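PDB 4KHB: FACT complex subunit POB3 from Chaetomium thermophilum var. thermophilum, which probably acts, as part of the FACT histone chaperone complex, to reorganise nucleosomes during transcription, replication and DNA repair, this chain being the N-terminal PH-like part of the subunit. Local coordinates for residues F42-S47 and G71-D76; A52-A57 and Y61-L66. All coordinates share one frame; numbering follows the deposited sequence.

Contact 1 (F42-S47 and G71-D76); sequences FTLDVS and GVIQLD
F42 and L44 on the strand F42-D45 face I73 on the strand V72-D76 across the interface between two sheets, with no hydrogen bond joining the backbones and the CA atoms of L44 and I73, the nearest such pair, 9.2 Å apart. The F42 and I73 side chains come from opposite directions, and the CZ end of the F42 ring meets I73 CD1 obliquely at 3.5 Å, with I73 CG1 4.0 Å from the same CZ. With its CG anti to the backbone N (chi1 168°), F42 extends the ring away from its own strand toward the other sheet. The CG2 branch of I73 is a looser neighbour, 4.1 Å from F42 CE2. L44 adds its CD2 methyl, 4.4 Å from I73 CG1, so that the isoleucine is approached by both F42 and L44. This is the packing of one sheet on another in a PH-like domain: L31 of the adjoining strand 30-35 touches F42 and L44 from the side of F42-D45, while L15 and I65, from the strands flanking V72-D76, touch I73 from the side of V72-D76. At the end of strand F42-D45 the chain turns, D45 OD2 accepting from S47 N at 3.1 Å in an Asx turn and from S47 OG at 2.7 Å.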
loop_
_atom_site.group_PDB
_atom_site.type_symbol
_atom_site.label_atom_id
_atom_site.label_comp_id
_atom_site.label_asym_id
_atom_site.label_seq_id
_atom_site.Cartn_x
_atom_site.Cartn_y
_atom_site.Cartn_z
ATOM N N PHE H 42 -4.728 4.565 -22.026
ATOM C CA PHE H 42 -3.327 4.412 -21.645
ATOM C C PHE H 42 -2.664 3.341 -22.506
ATOM O O PHE H 42 -3.295 2.344 -22.866
ATOM C CB PHE H 42 -3.223 4.027 -20.166
ATOM C CG PHE H 42 -1.855 3.564 -19.750
ATOM C CD1 PHE H 42 -0.882 4.485 -19.390
ATOM C CD2 PHE H 42 -1.548 2.208 -19.694
ATOM C CE1 PHE H 42 0.378 4.070 -18.997
ATOM C CE2 PHE H 42 -0.287 1.785 -19.301
ATOM C CZ PHE H 42 0.675 2.720 -18.952
ATOM N N THR H 43 -1.394 3.559 -22.843
ATOM C CA THR H 43 -0.647 2.633 -23.686
ATOM C C THR H 43 0.742 2.383 -23.092
ATOM O O THR H 43 1.353 3.290 -22.521
ATOM C CB THR H 43 -0.518 3.177 -25.132
ATOM O OG1 THR H 43 -1.814 3.257 -25.742
ATOM C CG2 THR H 43 0.382 2.288 -25.986
ATOM N N LEU H 44 1.237 1.156 -23.235
ATOM C CA LEU H 44 2.580 0.796 -22.787
ATOM C C LEU H 44 3.234 -0.135 -23.800
ATOM O O LEU H 44 2.745 -1.241 -24.043
ATOM C CB LEU H 44 2.527 0.132 -21.409
ATOM C CG LEU H 44 3.831 -0.413 -20.819
ATOM C CD1 LEU H 44 4.806 0.711 -20.521
ATOM C CD2 LEU H 44 3.551 -1.220 -19.561
ATOM N N ASP H 45 4.342 0.314 -24.382
ATOM C CA ASP H 45 5.033 -0.448 -25.415
ATOM C C ASP H 45 5.819 -1.599 -24.794
ATOM O O ASP H 45 6.329 -1.482 -23.676
ATOM C CB ASP H 45 5.959 0.475 -26.214
ATOM C CG ASP H 45 6.485 -0.177 -27.476
ATOM O OD1 ASP H 45 5.761 -0.165 -28.496
ATOM O OD2 ASP H 45 7.622 -0.696 -27.450
ATOM N N VAL H 46 5.896 -2.712 -25.522
ATOM C CA VAL H 46 6.580 -3.920 -25.062
ATOM C C VAL H 46 8.042 -3.663 -24.677
ATOM O O VAL H 46 8.598 -4.329 -23.799
ATOM C CB VAL H 46 6.477 -5.047 -26.128
ATOM C CG1 VAL H 46 7.030 -4.573 -27.465
ATOM C CG2 VAL H 46 7.186 -6.313 -25.668
ATOM N N SER H 47 8.648 -2.671 -25.320
ATOM C CA SER H 47 10.042 -2.332 -25.065
ATOM C C SER H 47 10.283 -1.785 -23.654
ATOM O O SER H 47 11.413 -1.824 -23.162
ATOM C CB SER H 47 10.545 -1.353 -26.129
ATOM O OG SER H 47 9.825 -0.138 -26.086
ATOM N N GLY H 71 9.348 2.989 -12.960
ATOM C CA GLY H 71 7.913 3.211 -12.875
ATOM C C GLY H 71 7.095 1.950 -12.651
ATOM O O GLY H 71 7.523 0.851 -13.015
ATOM N N VAL H 72 5.914 2.109 -12.055
ATOM C CA VAL H 72 4.992 0.990 -11.858
ATOM C C VAL H 72 3.605 1.252 -12.451
ATOM O O VAL H 72 3.055 2.348 -12.313
ATOM C CB VAL H 72 4.855 0.596 -10.362
ATOM C CG1 VAL H 72 6.119 -0.077 -9.867
ATOM C CG2 VAL H 72 4.533 1.813 -9.512
ATOM N N ILE H 73 3.053 0.241 -13.116
ATOM C CA ILE H 73 1.690 0.311 -13.632
ATOM C C ILE H 73 0.851 -0.710 -12.872
ATOM O O ILE H 73 1.146 -1.907 -12.894
ATOM C CB ILE H 73 1.636 0.002 -15.142
ATOM C CG1 ILE H 73 2.519 0.985 -15.911
ATOM C CG2 ILE H 73 0.200 0.084 -15.654
ATOM C CD1 ILE H 73 2.092 2.437 -15.760
ATOM N N GLN H 74 -0.187 -0.231 -12.190
ATOM C CA GLN H 74 -1.034 -1.099 -11.383
ATOM C C GLN H 74 -2.380 -1.393 -12.038
ATOM O O GLN H 74 -3.175 -0.485 -12.291
ATOM C CB GLN H 74 -1.234 -0.489 -9.989
ATOM C CG GLN H 74 0.000 -0.559 -9.098
ATOM C CD GLN H 74 -0.119 0.306 -7.860
ATOM O OE1 GLN H 74 0.467 1.387 -7.781
ATOM N NE2 GLN H 74 -0.894 -0.160 -6.888
ATOM N N LEU H 75 -2.616 -2.673 -12.314
ATOM C CA LEU H 75 -3.887 -3.132 -12.855
ATOM C C LEU H 75 -4.539 -4.138 -11.907
ATOM O O LEU H 75 -4.100 -5.293 -11.836
ATOM C CB LEU H 75 -3.661 -3.788 -14.219
ATOM C CG LEU H 75 -2.975 -2.962 -15.308
ATOM C CD1 LEU H 75 -2.406 -3.870 -16.384
ATOM C CD2 LEU H 75 -3.940 -1.971 -15.922
ATOM N N ASP H 76 -5.576 -3.717 -11.183
ATOM C CA ASP H 76 -6.289 -4.649 -10.307
ATOM C C ASP H 76 -7.751 -4.801 -10.736
ATOM O O ASP H 76 -8.290 -3.958 -11.457
ATOM C CB ASP H 76 -6.160 -4.274 -8.819
ATOM C CG ASP H 76 -6.767 -2.925 -8.485
ATOM O OD1 ASP H 76 -7.207 -2.208 -9.408
ATOM O OD2 ASP H 76 -6.805 -2.578 -7.284
#

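Contact 2 (A52-A57 and Y61-L66); sequences AQWSRA and YEVKIL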
loop_
_atom_site.group_PDB
_atom_site.type_symbol
_atom_site.label_atom_id
_atom_site.label_comp_id
_atom_site.label_asym_id
_atom_site.label_seq_id
_atom_site.Cartn_x
_atom_site.Cartn_y
_atom_site.Cartn_z
ATOM N N ALA H 52 6.800 -8.147 -13.930
ATOM C CA ALA H 52 5.395 -8.175 -13.537
ATOM C C ALA H 52 5.163 -8.990 -12.270
ATOM O O ALA H 52 5.753 -10.058 -12.089
ATOM C CB ALA H 52 4.542 -8.713 -14.675
ATOM N N GLN H 53 4.283 -8.492 -11.406
ATOM C CA GLN H 53 3.958 -9.178 -10.159
ATOM C C GLN H 53 2.458 -9.416 -10.035
ATOM O O GLN H 53 1.647 -8.581 -10.445
ATOM C CB GLN H 53 4.460 -8.380 -8.947
ATOM C CG GLN H 53 5.973 -8.210 -8.875
ATOM C CD GLN H 53 6.398 -7.301 -7.736
ATOM O OE1 GLN H 53 5.560 -6.773 -7.004
ATOM N NE2 GLN H 53 7.703 -7.117 -7.580
ATOM N N TRP H 54 2.097 -10.558 -9.459
ATOM C CA TRP H 54 0.703 -10.930 -9.271
ATOM C C TRP H 54 0.412 -11.050 -7.778
ATOM O O TRP H 54 1.101 -11.789 -7.069
ATOM C CB TRP H 54 0.458 -12.265 -9.973
ATOM C CG TRP H 54 -0.833 -12.940 -9.650
ATOM C CD1 TRP H 54 -1.036 -13.927 -8.728
ATOM C CD2 TRP H 54 -2.097 -12.709 -10.276
ATOM N NE1 TRP H 54 -2.355 -14.313 -8.733
ATOM C CE2 TRP H 54 -3.028 -13.580 -9.677
ATOM C CE3 TRP H 54 -2.534 -11.847 -11.284
ATOM C CZ2 TRP H 54 -4.372 -13.608 -10.052
ATOM C CZ3 TRP H 54 -3.865 -11.876 -11.653
ATOM C CH2 TRP H 54 -4.767 -12.751 -11.044
ATOM N N SER H 55 -0.606 -10.332 -7.303
ATOM C CA SER H 55 -0.976 -10.376 -5.888
ATOM C C SER H 55 -2.405 -9.904 -5.631
ATOM O O SER H 55 -3.043 -9.298 -6.498
ATOM C CB SER H 55 0.001 -9.543 -5.050
ATOM O OG SER H 55 -0.147 -8.159 -5.319
ATOM N N ARG H 56 -2.904 -10.184 -4.432
ATOM C CA ARG H 56 -4.256 -9.789 -4.054
ATOM C C ARG H 56 -4.282 -8.361 -3.520
ATOM O O ARG H 56 -3.449 -7.979 -2.699
ATOM C CB ARG H 56 -4.822 -10.751 -3.007
ATOM C CG ARG H 56 -6.235 -10.418 -2.557
ATOM C CD ARG H 56 -7.253 -11.343 -3.203
ATOM N NE ARG H 56 -8.569 -11.230 -2.579
ATOM C CZ ARG H 56 -9.171 -12.217 -1.924
ATOM N NH1 ARG H 56 -8.577 -13.397 -1.803
ATOM N NH2 ARG H 56 -10.368 -12.024 -1.386
ATOM N N ALA H 57 -5.245 -7.575 -3.993
ATOM C CA ALA H 57 -5.381 -6.188 -3.564
ATOM C C ALA H 57 -6.862 -5.854 -3.419
ATOM O O ALA H 57 -7.720 -6.726 -3.552
ATOM C CB ALA H 57 -4.917 -5.246 -4.665
ATOM N N TYR H 61 -7.607 -9.126 -7.722
ATOM C CA TYR H 61 -6.184 -9.329 -7.982
ATOM C C TYR H 61 -5.464 -8.323 -8.862
ATOM O O TYR H 61 -6.018 -7.769 -9.708
ATOM C CB TYR H 61 -5.943 -10.681 -8.581
ATOM C CG TYR H 61 -6.180 -11.722 -7.617
ATOM C CD1 TYR H 61 -7.449 -12.114 -7.345
ATOM C CD2 TYR H 61 -5.154 -12.325 -6.958
ATOM C CE1 TYR H 61 -7.686 -13.018 -6.456
ATOM C CE2 TYR H 61 -5.385 -13.241 -6.067
ATOM C CZ TYR H 61 -6.665 -13.586 -5.818
ATOM O OH TYR H 61 -6.965 -14.518 -4.916
ATOM N N GLU H 62 -4.202 -8.116 -8.607
ATOM C CA GLU H 62 -3.466 -7.036 -9.245
ATOM C C GLU H 62 -2.303 -7.553 -10.080
ATOM O O GLU H 62 -1.540 -8.412 -9.630
ATOM C CB GLU H 62 -2.945 -6.070 -8.174
ATOM C CG GLU H 62 -2.108 -4.918 -8.710
ATOM C CD GLU H 62 -1.382 -4.165 -7.613
ATOM O OE1 GLU H 62 -0.369 -4.686 -7.099
ATOM O OE2 GLU H 62 -1.826 -3.052 -7.265
ATOM N N VAL H 63 -2.170 -7.026 -11.293
ATOM C CA VAL H 63 -0.944 -7.187 -12.060
ATOM C C VAL H 63 -0.167 -5.886 -11.941
ATOM O O VAL H 63 -0.632 -4.836 -12.388
ATOM C CB VAL H 63 -1.221 -7.481 -13.544
ATOM C CG1 VAL H 63 0.075 -7.465 -14.340
ATOM C CG2 VAL H 63 -1.918 -8.819 -13.699
ATOM N N LYS H 64 1.007 -5.951 -11.322
ATOM C CA LYS H 64 1.867 -4.781 -11.207
ATOM C C LYS H 64 2.959 -4.874 -12.256
ATOM O O LYS H 64 3.759 -5.813 -12.242
ATOM C CB LYS H 64 2.477 -4.694 -9.804
ATOM C CG LYS H 64 3.284 -3.432 -9.543
ATOM C CD LYS H 64 4.218 -3.622 -8.358
ATOM C CE LYS H 64 3.441 -3.681 -7.054
ATOM N NZ LYS H 64 4.195 -3.075 -5.921
ATOM N N ILE H 65 3.000 -3.902 -13.163
ATOM C CA ILE H 65 3.992 -3.924 -14.231
ATOM C C ILE H 65 5.158 -2.995 -13.928
ATOM O O ILE H 65 4.974 -1.803 -13.659
ATOM C CB ILE H 65 3.377 -3.566 -15.601
ATOM C CG1 ILE H 65 2.337 -4.614 -16.007
ATOM C CG2 ILE H 65 4.453 -3.505 -16.672
ATOM C CD1 ILE H 65 1.533 -4.249 -17.244
ATOM N N LEU H 66 6.357 -3.567 -13.972
ATOM C CA LEU H 66 7.587 -2.836 -13.721
ATOM C C LEU H 66 8.215 -2.443 -15.053
ATOM O O LEU H 66 8.555 -3.305 -15.867
ATOM C CB LEU H 66 8.543 -3.711 -12.906
ATOM C CG LEU H 66 7.881 -4.373 -11.693
ATOM C CD1 LEU H 66 8.720 -5.511 -11.135
ATOM C CD2 LEU H 66 7.602 -3.339 -10.618
HETATM O O HOH W 1 0.890 -7.102 -7.656
#
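The antiparallel beta hairpin made by strands 51-56 and 61-66 of the PH-like domain brings A52-R56 alongside Y61-I65. Two hydrogen-bonded pairs hold it: Q53 N gives to K64 O and K64 N to Q53 O (2.8 Å), while S55 N gives to E62 O and E62 N to S55 O (2.7 Å). On one face of the hairpin W54, Y61 and R56 pack in sequence, each against the next. Y61 CB makes a CH-pi contact over the six-membered ring of W54, 3.4 Å from CH2; the ring planes are within 9° of parallel, but the displacement is too large for a real stack. R56 sets its CD over one face of the Y61 ring, toward the rim, in a CH-pi contact, 3.5 Å from Y61 CZ, the bend at chi2 (103°) bringing the methylene there. V63 CG2 instead meets the edge of the indole, 3.9 Å from W54 CE3. On the other face, Q53 and K64 run side by side, Q53 OE1 lying 3.7 Å from K64 CD, and the lysine ammonium goes on to a salt bridge with E119. A water bonded to S55 OG and E62 OE1, each at 2.8 Å, bridges the strands; S55 OG is also bonded to R43 of the SPT16D chain, and E62 OE2 to Q74. L86 and F90 of helix 83-92 pack against the face with W54 and V63, Y83 meets the indole, and strands 98-100 and 72-78 flank the hairpin in the sheet.

Overall arrangement
Contact 2 lies wholly within the chain between the two segments of contact 1, and the centres of the two contacts are about 11 Å apart. They share one sheet: strand 72-78 runs next to strand 61-66, with probable backbone hydrogen bonds of 2.7 Å from V63 N to L75 O and from I65 N to I73 O. V72 CG1 packs 3.7 Å from L66 CD2. Contact 2 is thus pairing within this sheet, whereas contact 1 joins it to the four-stranded sheet that ends at strand 42-45. Both contacts also border the SPT16D chain, through Q74 on one strand and S55 and R56 on the hairpin, placing this sheet at the heterodimer interface.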